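Local coordinates for protein Ta0487 (Thermoplasma acidophilum, PDB 3KBQ) that is of unknown function but belongs to the CinA family and carries a probable molybdopterin-binding domain, the part present here, at the interface of chains A and B. Coordinates in Å, arbitrary orientation; residue numbers count along the deposited sequence, not the author numbering. Chains: chain A/B, Protein Ta0487.

Contact 1: the interface of chains A and B. Residues chain A 16, 46; chain B 38-40.
A:Met46 lies against the start of the partner's strand 38-45, where B:Gln38, B:Val39 and B:Arg40 follow one another, and it illustrates how a flexible thioether can fit itself to a strand that presents both backbone oxygens and side chains. Its CB comes close to none of the atoms of those three residues and serves to point CG at the strand, with CG anti to the carbonyl carbon (chi1 -73°). CG of A:Met46 then packs on the carbonyl oxygen O of B:Arg40 at 3.6 Å. Beyond it the sulfur SD of A:Met46 reaches the side-chain amide of B:Gln38, 3.9 Å from NE2, and the two side chains cross at about a right angle. A bend at the last torsion (chi3 -38°) turns the methyl CE of A:Met46 back toward B:Arg40, where it rests 4.1 Å from CG, on the aliphatic part of that arginine. Cut back to an alanine, the residue would lose SD and CE, and the B:Gln38 amide and the B:Arg40 CG methylene would probably be left without the packing partner that now lies against them, a gap opening beside the strand.

The backbone of the methionine takes part as well. Its amide N donates a nearly straight bond to an ordered water, which also sits 2.6 Å from O of B:Arg40. A:Leu16, at the end of helix 13-16, extends the patch toward B:Val39: its methyl CD1 approaches the carbonyl oxygens of both B:Val39 and B:Arg40. The patch mixes methyl and methylene groups with backbone oxygens, and a water links the two chains. CG1 of B:Val39 lies 3.5 Å from the backbone O of A:Leu16.

Contact 2: the interface of chains A and B. Residues chain A 41, 43, 54, 58; chain B 51, 54.
This is part of a two-fold symmetric interface between two copies of the protein, a patch where strand 38-45 and helix 49-62 of chain A meet helix 49-62 of chain B; it joins the copies in the deposited assembly, though the structure alone does not show that the dimer forms in the cell. A:Arg41 and B:Glu51 provide its charged element. The arginine binds side-on with two nitrogens, one to each carboxylate oxygen: NE of A:Arg41 donates to OE1 of B:Glu51 at 2.7 Å, and NH2 of A:Arg41 to OE2 of B:Glu51 at 2.8 Å. Both acceptors lie essentially in the guanidinium plane and are met on their syn sides, but the donors stand above the carboxylate plane, the two planes being 32° apart. An extended chain from CG to NE carries the guanidinium out to this partner.

The paired bonds probably help keep the guanidinium plane close to that of the B:Trp54 indole, 20° apart. NH1 of A:Arg41, which does not take part in the glutamate pair, lies over the B:Trp54 face, 3.3 Å from the centroid of the six-membered ring, a cation-pi contact. The indole's CG stands anti to its own backbone nitrogen (chi1 169°), a setting that sends the ring across to chain A. Its outer rim is met by apolar groups: CH2 of B:Trp54 lies 3.6 Å from CE1 of A:Phe43, the side chains crossing about perpendicularly, while CG1 of A:Val58 reaches CZ2. CZ2 of B:Trp54 also meets CZ2 of A:Trp54 at 4.1 Å, the two side chains pointing opposite ways and offset. By joining a salt bridge to an aromatic wedge, the site probably helps fix how the two copies of this domain are oriented.

Contact 1: the interface of chains A and B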
ATOM      1  N   LEU A  16      -2.105  -6.060   6.287  1.00 25.05           N
ATOM      2  CA  LEU A  16      -1.242  -5.147   7.063  1.00 24.94           C
ATOM      3  C   LEU A  16      -0.350  -5.874   8.038  1.00 25.93           C
ATOM      4  O   LEU A  16       0.808  -5.470   8.229  1.00 27.31           O
ATOM      5  CB  LEU A  16      -2.104  -4.188   7.882  1.00 24.41           C
ATOM      6  CG  LEU A  16      -2.844  -3.233   6.946  1.00 25.30           C
ATOM      7  CD1 LEU A  16      -4.031  -2.651   7.725  1.00 26.45           C
ATOM      8  CD2 LEU A  16      -1.923  -2.101   6.441  1.00 22.47           C
ATOM      9  N   MET A  46      -7.051  -0.888   7.152  1.00 23.18           N
ATOM     10  CA  MET A  46      -7.786  -1.743   8.073  1.00 22.99           C
ATOM     11  C   MET A  46      -9.239  -1.849   7.670  1.00 24.06           C
ATOM     12  O   MET A  46      -9.766  -1.013   6.901  1.00 23.58           O
ATOM     13  CB  MET A  46      -7.707  -1.170   9.494  1.00 22.71           C
ATOM     14  CG  MET A  46      -6.269  -1.353  10.141  1.00 26.26           C
ATOM     15  SD  MET A  46      -6.058  -0.625  11.820  1.00 23.82           S
ATOM     16  CE  MET A  46      -6.963   0.822  11.714  1.00 22.61           C
TER
ATOM     17  N   GLN B  38       0.464  -1.796  16.392  1.00 24.03           N
ATOM     18  CA  GLN B  38      -0.652  -1.879  15.473  1.00 24.60           C
ATOM     19  C   GLN B  38      -0.266  -1.323  14.091  1.00 24.81           C
ATOM     20  O   GLN B  38       0.051  -0.124  13.936  1.00 24.45           O
ATOM     21  CB  GLN B  38      -1.914  -1.164  16.023  1.00 26.80           C
ATOM     22  CG  GLN B  38      -3.022  -1.106  14.918  1.00 29.28           C
ATOM     23  CD  GLN B  38      -4.342  -0.569  15.400  1.00 39.61           C
ATOM     24  OE1 GLN B  38      -4.495   0.650  15.627  1.00 41.70           O
ATOM     25  NE2 GLN B  38      -5.334  -1.460  15.517  1.00 38.04           N
ATOM     26  N   VAL B  39      -0.265  -2.180  13.069  1.00 24.54           N
ATOM     27  CA  VAL B  39       0.101  -1.683  11.753  1.00 24.38           C
ATOM     28  C   VAL B  39      -1.153  -1.035  11.132  1.00 24.91           C
ATOM     29  O   VAL B  39      -2.146  -1.678  10.807  1.00 23.07           O
ATOM     30  CB  VAL B  39       0.673  -2.783  10.843  1.00 25.53           C
ATOM     31  CG1 VAL B  39       1.093  -2.193   9.462  1.00 22.44           C
ATOM     32  CG2 VAL B  39       1.840  -3.478  11.556  1.00 21.82           C
ATOM     33  N   ARG B  40      -1.091   0.268  10.973  1.00 24.77           N
ATOM     34  CA  ARG B  40      -2.316   1.009  10.689  1.00 25.72           C
ATOM     35  C   ARG B  40      -2.617   1.141   9.190  1.00 25.54           C
ATOM     36  O   ARG B  40      -3.776   0.914   8.776  1.00 25.98           O
ATOM     37  CB  ARG B  40      -2.273   2.368  11.362  1.00 25.13           C
ATOM     38  CG  ARG B  40      -3.595   3.048  11.160  1.00 32.62           C
ATOM     39  CD  ARG B  40      -3.791   4.224  12.028  1.00 33.98           C
ATOM     40  NE  ARG B  40      -4.853   5.086  11.490  1.00 35.10           N
ATOM     41  CZ  ARG B  40      -5.130   6.282  12.005  1.00 36.52           C
ATOM     42  NH1 ARG B  40      -4.398   6.751  13.049  1.00 33.75           N
ATOM     43  NH2 ARG B  40      -6.107   7.007  11.490  1.00 35.45           N
TER
HETATM   44  O   HOH W   1      -6.171   1.675   7.976  1.00 28.25           O

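Contact 2: the interface of chains A and B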
ATOM      1  N   ARG A  41      -0.864   4.304  -7.350  1.00 26.23           N
ATOM      2  CA  ARG A  41      -0.705   4.153  -5.902  1.00 26.37           C
ATOM      3  C   ARG A  41      -1.354   2.896  -5.384  1.00 25.83           C
ATOM      4  O   ARG A  41      -2.348   2.399  -5.964  1.00 24.74           O
ATOM      5  CB  ARG A  41      -1.365   5.321  -5.133  1.00 26.93           C
ATOM      6  CG  ARG A  41      -0.537   6.535  -5.154  1.00 28.25           C
ATOM      7  CD  ARG A  41      -1.165   7.662  -4.276  1.00 27.74           C
ATOM      8  NE  ARG A  41      -0.506   8.923  -4.588  1.00 22.01           N
ATOM      9  CZ  ARG A  41      -0.827  10.087  -4.052  1.00 26.38           C
ATOM     10  NH1 ARG A  41      -1.826  10.146  -3.165  1.00 23.54           N
ATOM     11  NH2 ARG A  41      -0.167  11.191  -4.427  1.00 25.22           N
ATOM     12  N   PHE A  43      -2.921   1.459  -1.673  1.00 22.65           N
ATOM     13  CA  PHE A  43      -3.298   1.774  -0.294  1.00 22.61           C
ATOM     14  C   PHE A  43      -3.643   0.465   0.375  1.00 23.61           C
ATOM     15  O   PHE A  43      -4.363  -0.349  -0.195  1.00 24.72           O
ATOM     16  CB  PHE A  43      -4.575   2.610  -0.259  1.00 22.12           C
ATOM     17  CG  PHE A  43      -4.507   3.921  -1.035  1.00 23.21           C
ATOM     18  CD1 PHE A  43      -4.401   5.116  -0.337  1.00 24.85           C
ATOM     19  CD2 PHE A  43      -4.610   3.951  -2.420  1.00 21.81           C
ATOM     20  CE1 PHE A  43      -4.356   6.348  -1.016  1.00 25.89           C
ATOM     21  CE2 PHE A  43      -4.552   5.149  -3.125  1.00 25.28           C
ATOM     22  CZ  PHE A  43      -4.433   6.381  -2.437  1.00 23.48           C
ATOM     23  N   TRP A  54     -11.306   7.174   3.708  1.00 24.43           N
ATOM     24  CA  TRP A  54     -10.176   8.025   3.413  1.00 24.52           C
ATOM     25  C   TRP A  54      -9.411   7.537   2.155  1.00 24.47           C
ATOM     26  O   TRP A  54      -9.054   8.356   1.289  1.00 24.68           O
ATOM     27  CB  TRP A  54      -9.223   8.132   4.610  1.00 24.78           C
ATOM     28  CG  TRP A  54      -7.865   8.632   4.160  1.00 25.40           C
ATOM     29  CD1 TRP A  54      -7.503   9.931   3.977  1.00 28.60           C
ATOM     30  CD2 TRP A  54      -6.735   7.840   3.793  1.00 26.43           C
ATOM     31  NE1 TRP A  54      -6.218   9.997   3.501  1.00 26.31           N
ATOM     32  CE2 TRP A  54      -5.711   8.731   3.405  1.00 26.29           C
ATOM     33  CE3 TRP A  54      -6.486   6.453   3.754  1.00 25.19           C
ATOM     34  CZ2 TRP A  54      -4.469   8.295   2.940  1.00 26.46           C
ATOM     35  CZ3 TRP A  54      -5.255   6.006   3.302  1.00 24.92           C
ATOM     36  CH2 TRP A  54      -4.242   6.931   2.912  1.00 25.39           C
ATOM     37  N   VAL A  58      -8.819   9.722  -1.358  1.00 25.35           N
ATOM     38  CA  VAL A  58      -7.513  10.022  -1.986  1.00 26.57           C
ATOM     39  C   VAL A  58      -7.333   9.285  -3.342  1.00 26.08           C
ATOM     40  O   VAL A  58      -6.901   9.904  -4.332  1.00 27.69           O
ATOM     41  CB  VAL A  58      -6.317   9.716  -1.039  1.00 26.91           C
ATOM     42  CG1 VAL A  58      -5.003  10.153  -1.721  1.00 28.30           C
ATOM     43  CG2 VAL A  58      -6.507  10.492   0.307  1.00 29.64           C
TER
ATOM     44  N   GLU B  51       5.538  11.532  -4.829  1.00 22.55           N
ATOM     45  CA  GLU B  51       4.686  10.442  -4.356  1.00 22.87           C
ATOM     46  C   GLU B  51       5.267   9.856  -3.099  1.00 22.62           C
ATOM     47  O   GLU B  51       4.535   9.489  -2.163  1.00 21.49           O
ATOM     48  CB  GLU B  51       4.584   9.322  -5.416  1.00 23.36           C
ATOM     49  CG  GLU B  51       3.833   9.779  -6.677  1.00 27.28           C
ATOM     50  CD  GLU B  51       2.353   9.979  -6.394  1.00 29.86           C
ATOM     51  OE1 GLU B  51       1.646   8.976  -6.176  1.00 29.47           O
ATOM     52  OE2 GLU B  51       1.902  11.146  -6.353  1.00 31.42           O
ATOM     53  N   TRP B  54       4.583  12.289  -0.284  1.00 21.61           N
ATOM     54  CA  TRP B  54       3.185  12.094   0.109  1.00 22.93           C
ATOM     55  C   TRP B  54       3.039  10.940   1.123  1.00 21.51           C
ATOM     56  O   TRP B  54       2.435  11.119   2.164  1.00 21.47           O
ATOM     57  CB  TRP B  54       2.224  11.962  -1.111  1.00 22.64           C
ATOM     58  CG  TRP B  54       0.864  11.509  -0.700  1.00 22.93           C
ATOM     59  CD1 TRP B  54      -0.177  12.302  -0.171  1.00 24.42           C
ATOM     60  CD2 TRP B  54       0.397  10.160  -0.669  1.00 23.99           C
ATOM     61  NE1 TRP B  54      -1.238  11.477   0.163  1.00 24.24           N
ATOM     62  CE2 TRP B  54      -0.918  10.176  -0.135  1.00 23.79           C
ATOM     63  CE3 TRP B  54       0.969   8.928  -1.036  1.00 23.67           C
ATOM     64  CZ2 TRP B  54      -1.678   9.000   0.033  1.00 27.01           C
ATOM     65  CZ3 TRP B  54       0.201   7.755  -0.894  1.00 25.88           C
ATOM     66  CH2 TRP B  54      -1.116   7.815  -0.358  1.00 26.75           C
TER

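About 15 Å separates the C-alpha centres of contact 1 and contact 2, and strand 38-45 runs through both: chain B supplies its beginning to contact 1, while chain A supplies residues further along it to contact 2. Because the interface is two-fold symmetric, each contact recurs with the chains exchanged, and B:Arg40 in one patch is next in sequence to the arginine position used in the other. Contact 1 adds the helix 13-16 and a loop methionine, contact 2 the helix 49-62. Together they spread the association over mixed surfaces, which would probably resist rotation of one copy against the other.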